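Side-chain contacts in exopolygalacturonate lyase (Vibrio vulnificus, PDB 5A29), which probably cleaves polygalacturonate, the backbone of pectin, by beta-elimination from the chain end, as a manganese-binding member of polysaccharide lyase family 2: residues D41-E46 / P55-G60; N89-L94 / R112-F117. All blocks are in the same frame, centred on the assembly; numbering follows the deposited sequence.

Contact 1: D41-E46 / P55-G60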
loop_
_atom_site.group_PDB
_atom_site.type_symbol
_atom_site.label_atom_id
_atom_site.label_comp_id
_atom_site.label_asym_id
_atom_site.label_seq_id
_atom_site.Cartn_x
_atom_site.Cartn_y
_atom_site.Cartn_z
ATOM N N ASP A 41 -19.402 -2.332 15.593
ATOM C CA ASP A 41 -20.846 -2.611 15.657
ATOM C C ASP A 41 -21.603 -1.912 14.541
ATOM O O ASP A 41 -22.457 -2.517 13.953
ATOM C CB ASP A 41 -21.420 -2.154 17.010
ATOM C CG ASP A 41 -20.952 -3.048 18.162
ATOM O OD1 ASP A 41 -20.521 -4.196 17.890
ATOM O OD2 ASP A 41 -20.973 -2.597 19.331
ATOM N N ASN A 42 -21.251 -0.658 14.249
ATOM C CA ASN A 42 -21.838 0.119 13.180
ATOM C C ASN A 42 -21.600 -0.546 11.829
ATOM O O ASN A 42 -22.523 -0.727 11.045
ATOM C CB ASN A 42 -21.290 1.546 13.169
ATOM C CG ASN A 42 -21.874 2.396 14.312
ATOM O OD1 ASN A 42 -22.942 2.043 14.855
ATOM N ND2 ASN A 42 -21.232 3.483 14.655
ATOM N N VAL A 43 -20.343 -0.918 11.563
ATOM C CA VAL A 43 -20.031 -1.555 10.288
ATOM C C VAL A 43 -20.817 -2.825 10.106
ATOM O O VAL A 43 -21.343 -3.060 9.016
ATOM C CB VAL A 43 -18.540 -1.876 10.180
ATOM C CG1 VAL A 43 -18.279 -2.692 8.915
ATOM C CG2 VAL A 43 -17.768 -0.573 10.162
ATOM N N LEU A 44 -20.843 -3.669 11.129
ATOM C CA LEU A 44 -21.477 -5.001 10.972
ATOM C C LEU A 44 -23.020 -4.908 10.829
ATOM O O LEU A 44 -23.661 -5.819 10.253
ATOM C CB LEU A 44 -21.123 -5.932 12.128
ATOM C CG LEU A 44 -19.619 -6.342 12.271
ATOM C CD1 LEU A 44 -19.338 -7.053 13.593
ATOM C CD2 LEU A 44 -19.075 -7.113 11.066
ATOM N N GLN A 45 -23.578 -3.821 11.329
ATOM C CA GLN A 45 -25.040 -3.504 11.194
ATOM C C GLN A 45 -25.327 -2.731 9.944
ATOM O O GLN A 45 -26.031 -3.236 9.062
ATOM C CB GLN A 45 -25.554 -2.701 12.421
ATOM C CG GLN A 45 -27.012 -2.232 12.238
ATOM C CD GLN A 45 -27.945 -3.415 12.231
ATOM O OE1 GLN A 45 -27.945 -4.200 13.171
ATOM N NE2 GLN A 45 -28.714 -3.594 11.151
ATOM N N GLU A 46 -24.838 -1.499 9.864
ATOM C CA GLU A 46 -25.147 -0.624 8.769
ATOM C C GLU A 46 -24.502 -1.069 7.456
ATOM O O GLU A 46 -24.964 -0.668 6.375
ATOM C CB GLU A 46 -24.767 0.801 9.107
ATOM C CG GLU A 46 -25.383 1.213 10.446
ATOM C CD GLU A 46 -24.918 2.581 10.871
ATOM O OE1 GLU A 46 -23.692 2.886 10.767
ATOM O OE2 GLU A 46 -25.793 3.347 11.344
ATOM N N PRO A 55 -23.449 -12.609 4.788
ATOM C CA PRO A 55 -22.310 -12.073 5.536
ATOM C C PRO A 55 -21.504 -10.960 4.830
ATOM O O PRO A 55 -20.668 -10.344 5.492
ATOM C CB PRO A 55 -21.444 -13.291 5.757
ATOM C CG PRO A 55 -22.405 -14.444 5.719
ATOM C CD PRO A 55 -23.371 -14.074 4.643
ATOM N N LEU A 56 -21.734 -10.698 3.534
ATOM C CA LEU A 56 -20.919 -9.688 2.866
ATOM C C LEU A 56 -21.055 -8.304 3.513
ATOM O O LEU A 56 -22.125 -7.950 4.046
ATOM C CB LEU A 56 -21.231 -9.595 1.372
ATOM C CG LEU A 56 -20.994 -10.785 0.439
ATOM C CD1 LEU A 56 -21.378 -10.232 -0.945
ATOM C CD2 LEU A 56 -19.545 -11.249 0.519
ATOM N N LEU A 57 -20.029 -7.477 3.374
ATOM C CA LEU A 57 -20.027 -6.125 3.925
ATOM C C LEU A 57 -19.957 -5.109 2.813
ATOM O O LEU A 57 -19.291 -5.336 1.798
ATOM C CB LEU A 57 -18.797 -5.931 4.831
ATOM C CG LEU A 57 -18.864 -6.502 6.242
ATOM C CD1 LEU A 57 -17.521 -6.290 6.890
ATOM C CD2 LEU A 57 -19.901 -5.759 7.083
ATOM N N ALA A 58 -20.569 -3.953 3.056
ATOM C CA ALA A 58 -20.404 -2.794 2.241
ATOM C C ALA A 58 -18.937 -2.316 2.351
ATOM O O ALA A 58 -18.337 -2.385 3.407
ATOM C CB ALA A 58 -21.359 -1.695 2.734
ATOM N N ASP A 59 -18.390 -1.765 1.280
ATOM C CA ASP A 59 -17.103 -1.038 1.391
ATOM C C ASP A 59 -17.175 0.244 2.188
ATOM O O ASP A 59 -16.162 0.721 2.710
ATOM C CB ASP A 59 -16.689 -0.561 0.015
ATOM C CG ASP A 59 -15.983 -1.608 -0.771
ATOM O OD1 ASP A 59 -16.216 -2.791 -0.465
ATOM O OD2 ASP A 59 -15.171 -1.225 -1.696
ATOM N N GLY A 60 -18.335 0.916 2.175
ATOM C CA GLY A 60 -18.395 2.260 2.725
ATOM C C GLY A 60 -19.852 2.536 3.181
ATOM O O GLY A 60 -20.770 1.864 2.706
#
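The last turn of helix 27-46 packs here against the extended loop that passes across it on the way to strand 60-62. From the loop, L57 points its side chain at the helix; both methyls of its fork bear on V43 CG1, and CD2 also lies against the carbonyl O of V43. CD2 of L57 lies 3.6 Å from the backbone O of V43 and 3.9 Å from V43 CG1, while the other branch, L57 CD1, is 4.2 Å from that same V43 CG1. The two side chains cross at about a right angle. V43 carries CG1 anti to its backbone N (chi1 173°), which places this methyl against the leucine fork. L44 sets off away from the loop, but its branch curls back, bringing CD2 to 4.3 Å from L57 CD2. No hydrogen bond joins the two segments; the contact is methyl on methyl, plus a methyl against a backbone carbonyl. Polar ties lie around it: A58 pairs by backbone with G47 just past the helix end, and R48 donates to the carbonyls of L44 and P55. F90 of helix 88-101 touches V43, L44 and L57. The arrangement is a helix C-terminus crossed by the segment that follows it, with a leucine of that segment packed on the final turn.

Contact 2: N89-L94 / R112-F117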
loop_
_atom_site.group_PDB
_atom_site.type_symbol
_atom_site.label_atom_id
_atom_site.label_comp_id
_atom_site.label_asym_id
_atom_site.label_seq_id
_atom_site.Cartn_x
_atom_site.Cartn_y
_atom_site.Cartn_z
ATOM N N ASN A 89 -8.279 -4.321 5.824
ATOM C CA ASN A 89 -7.931 -3.681 7.087
ATOM C C ASN A 89 -9.025 -3.814 8.138
ATOM O O ASN A 89 -8.732 -3.791 9.314
ATOM C CB ASN A 89 -7.535 -2.251 6.912
ATOM C CG ASN A 89 -6.273 -2.145 6.162
ATOM O OD1 ASN A 89 -5.261 -2.775 6.536
ATOM N ND2 ASN A 89 -6.275 -1.290 5.127
ATOM N N PHE A 90 -10.263 -3.931 7.689
ATOM C CA PHE A 90 -11.345 -4.262 8.635
ATOM C C PHE A 90 -11.241 -5.673 9.195
ATOM O O PHE A 90 -11.467 -5.872 10.395
ATOM C CB PHE A 90 -12.726 -3.992 7.995
ATOM C CG PHE A 90 -13.870 -4.096 8.986
ATOM C CD1 PHE A 90 -14.043 -3.078 9.949
ATOM C CD2 PHE A 90 -14.680 -5.235 9.036
ATOM C CE1 PHE A 90 -15.074 -3.187 10.903
ATOM C CE2 PHE A 90 -15.709 -5.338 9.955
ATOM C CZ PHE A 90 -15.887 -4.320 10.910
ATOM N N LEU A 91 -10.860 -6.669 8.352
ATOM C CA LEU A 91 -10.493 -7.988 8.860
ATOM C C LEU A 91 -9.409 -7.914 9.923
ATOM O O LEU A 91 -9.511 -8.558 11.006
ATOM C CB LEU A 91 -10.071 -8.933 7.741
ATOM C CG LEU A 91 -11.072 -9.184 6.631
ATOM C CD1 LEU A 91 -10.393 -10.119 5.596
ATOM C CD2 LEU A 91 -12.363 -9.844 7.169
ATOM N N ARG A 92 -8.367 -7.130 9.665
ATOM C CA ARG A 92 -7.318 -6.976 10.629
ATOM C C ARG A 92 -7.834 -6.323 11.922
ATOM O O ARG A 92 -7.345 -6.655 12.960
ATOM C CB ARG A 92 -6.154 -6.163 10.062
ATOM C CG ARG A 92 -5.349 -6.896 8.958
ATOM C CD ARG A 92 -4.230 -5.966 8.429
ATOM N NE ARG A 92 -3.433 -6.712 7.400
ATOM C CZ ARG A 92 -3.638 -6.561 6.062
ATOM N NH1 ARG A 92 -4.502 -5.693 5.604
ATOM N NH2 ARG A 92 -2.915 -7.240 5.163
ATOM N N ALA A 93 -8.750 -5.344 11.834
ATOM C CA ALA A 93 -9.299 -4.751 13.077
ATOM C C ALA A 93 -10.106 -5.769 13.853
ATOM O O ALA A 93 -9.970 -5.812 15.071
ATOM C CB ALA A 93 -10.226 -3.585 12.707
ATOM N N LEU A 94 -10.886 -6.617 13.158
ATOM C CA LEU A 94 -11.694 -7.683 13.854
ATOM C C LEU A 94 -10.790 -8.638 14.581
ATOM O O LEU A 94 -11.012 -8.997 15.766
ATOM C CB LEU A 94 -12.590 -8.438 12.889
ATOM C CG LEU A 94 -13.790 -7.698 12.307
ATOM C CD1 LEU A 94 -14.511 -8.570 11.280
ATOM C CD2 LEU A 94 -14.783 -7.244 13.409
ATOM N N ARG A 112 -16.498 -15.868 9.445
ATOM C CA ARG A 112 -17.771 -15.981 8.760
ATOM C C ARG A 112 -17.901 -15.193 7.441
ATOM O O ARG A 112 -18.435 -15.694 6.430
ATOM C CB ARG A 112 -18.937 -15.610 9.736
ATOM C CG ARG A 112 -20.325 -16.038 9.238
ATOM C CD ARG A 112 -21.419 -15.830 10.308
ATOM N NE ARG A 112 -21.759 -14.415 10.311
ATOM C CZ ARG A 112 -22.726 -13.869 9.578
ATOM N NH1 ARG A 112 -23.526 -14.626 8.859
ATOM N NH2 ARG A 112 -22.903 -12.552 9.587
ATOM N N ILE A 113 -17.487 -13.931 7.462
ATOM C CA ILE A 113 -17.485 -13.093 6.252
ATOM C C ILE A 113 -16.557 -13.729 5.179
ATOM O O ILE A 113 -16.878 -13.791 3.969
ATOM C CB ILE A 113 -16.910 -11.701 6.588
ATOM C CG1 ILE A 113 -17.921 -10.947 7.509
ATOM C CG2 ILE A 113 -16.650 -10.937 5.273
ATOM C CD1 ILE A 113 -17.347 -9.763 8.283
ATOM N N THR A 114 -15.359 -14.061 5.619
ATOM C CA THR A 114 -14.304 -14.509 4.707
ATOM C C THR A 114 -14.713 -15.846 4.072
ATOM O O THR A 114 -14.582 -16.035 2.841
ATOM C CB THR A 114 -12.973 -14.583 5.438
ATOM O OG1 THR A 114 -12.636 -13.225 5.859
ATOM C CG2 THR A 114 -11.864 -15.074 4.518
ATOM N N ARG A 115 -15.238 -16.746 4.894
ATOM C CA ARG A 115 -15.593 -18.082 4.406
ATOM C C ARG A 115 -16.718 -17.945 3.374
ATOM O O ARG A 115 -16.734 -18.654 2.351
ATOM C CB ARG A 115 -16.015 -18.967 5.575
ATOM C CG ARG A 115 -16.036 -20.434 5.169
ATOM C CD ARG A 115 -16.688 -21.381 6.142
ATOM N NE ARG A 115 -16.186 -21.335 7.506
ATOM C CZ ARG A 115 -14.980 -21.727 7.895
ATOM N NH1 ARG A 115 -14.070 -22.081 7.007
ATOM N NH2 ARG A 115 -14.667 -21.690 9.177
ATOM N N TYR A 116 -17.652 -17.019 3.582
ATOM C CA TYR A 116 -18.759 -16.871 2.616
ATOM C C TYR A 116 -18.251 -16.276 1.263
ATOM O O TYR A 116 -18.729 -16.633 0.186
ATOM C CB TYR A 116 -19.831 -15.949 3.189
ATOM C CG TYR A 116 -21.017 -15.707 2.288
ATOM C CD1 TYR A 116 -22.075 -16.646 2.224
ATOM C CD2 TYR A 116 -21.080 -14.588 1.487
ATOM C CE1 TYR A 116 -23.176 -16.413 1.383
ATOM C CE2 TYR A 116 -22.167 -14.338 0.653
ATOM C CZ TYR A 116 -23.211 -15.274 0.591
ATOM O OH TYR A 116 -24.278 -15.042 -0.260
ATOM N N PHE A 117 -17.398 -15.248 1.358
ATOM C CA PHE A 117 -16.761 -14.683 0.185
ATOM C C PHE A 117 -16.032 -15.790 -0.613
ATOM O O PHE A 117 -16.230 -15.900 -1.822
ATOM C CB PHE A 117 -15.717 -13.586 0.542
ATOM C CG PHE A 117 -15.141 -12.939 -0.699
ATOM C CD1 PHE A 117 -15.888 -11.999 -1.416
ATOM C CD2 PHE A 117 -13.996 -13.456 -1.264
ATOM C CE1 PHE A 117 -15.429 -11.447 -2.636
ATOM C CE2 PHE A 117 -13.532 -12.928 -2.488
ATOM C CZ PHE A 117 -14.243 -11.920 -3.149
#
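L91 and T114 meet where helices 88-101 and 105-120 come together, at a CA-to-CA separation of 8.6 Å. Both leucine methyls bear on the threonine hydroxyl: L91 CD2 comes to 3.6 Å from T114 OG1, and L91 CD1 to 3.8 Å from T114 OG1, so the fork straddles the oxygen, with the two side chains set at a slant to each other. Alongside, L94 CD1 touches I113 CD1 at 4.3 Å, methyl against methyl. The hydroxyl under the leucine is buried but satisfied, since T114 OG1 hydrogen-bonds to the carbonyl O of A110, one turn earlier in its own helix. Its torsion explains this: OG1 sits beside the backbone N (chi1 -64°), from where it can both reach back along the helix and present its flank to L91. Further out, T114 also packs on F164, L165 and V168 of helix 162-168, I113 lies on R48, and L94 rests on I40. The two helices, joined by a short turn and running in roughly opposite directions, thus form a helical hairpin, with helix 162-168 beside T114 and helix 27-46 against F90 and L94.

Contact 2 follows contact 1 along the chain; their centres lie 11 Å apart and they touch directly. F90, which barely takes part in contact 2 itself, joins the two: its CZ is 3.5 Å from V43 CG1, and its CE2 is 3.7 Å from L57 CD1. A second bridge runs from loop 55-60 to helix 105-120, with P55 O 3.5 Å from I113 CG1 and the L57 side chain also touching I113. Helix 27-46, the loop that crosses it and the hairpin of contact 2 therefore pack as one block. Both contacts lie away from the manganese site of H133, E154 and H196 and from the tartrate pockets. They sit on the same side of the chain's centre.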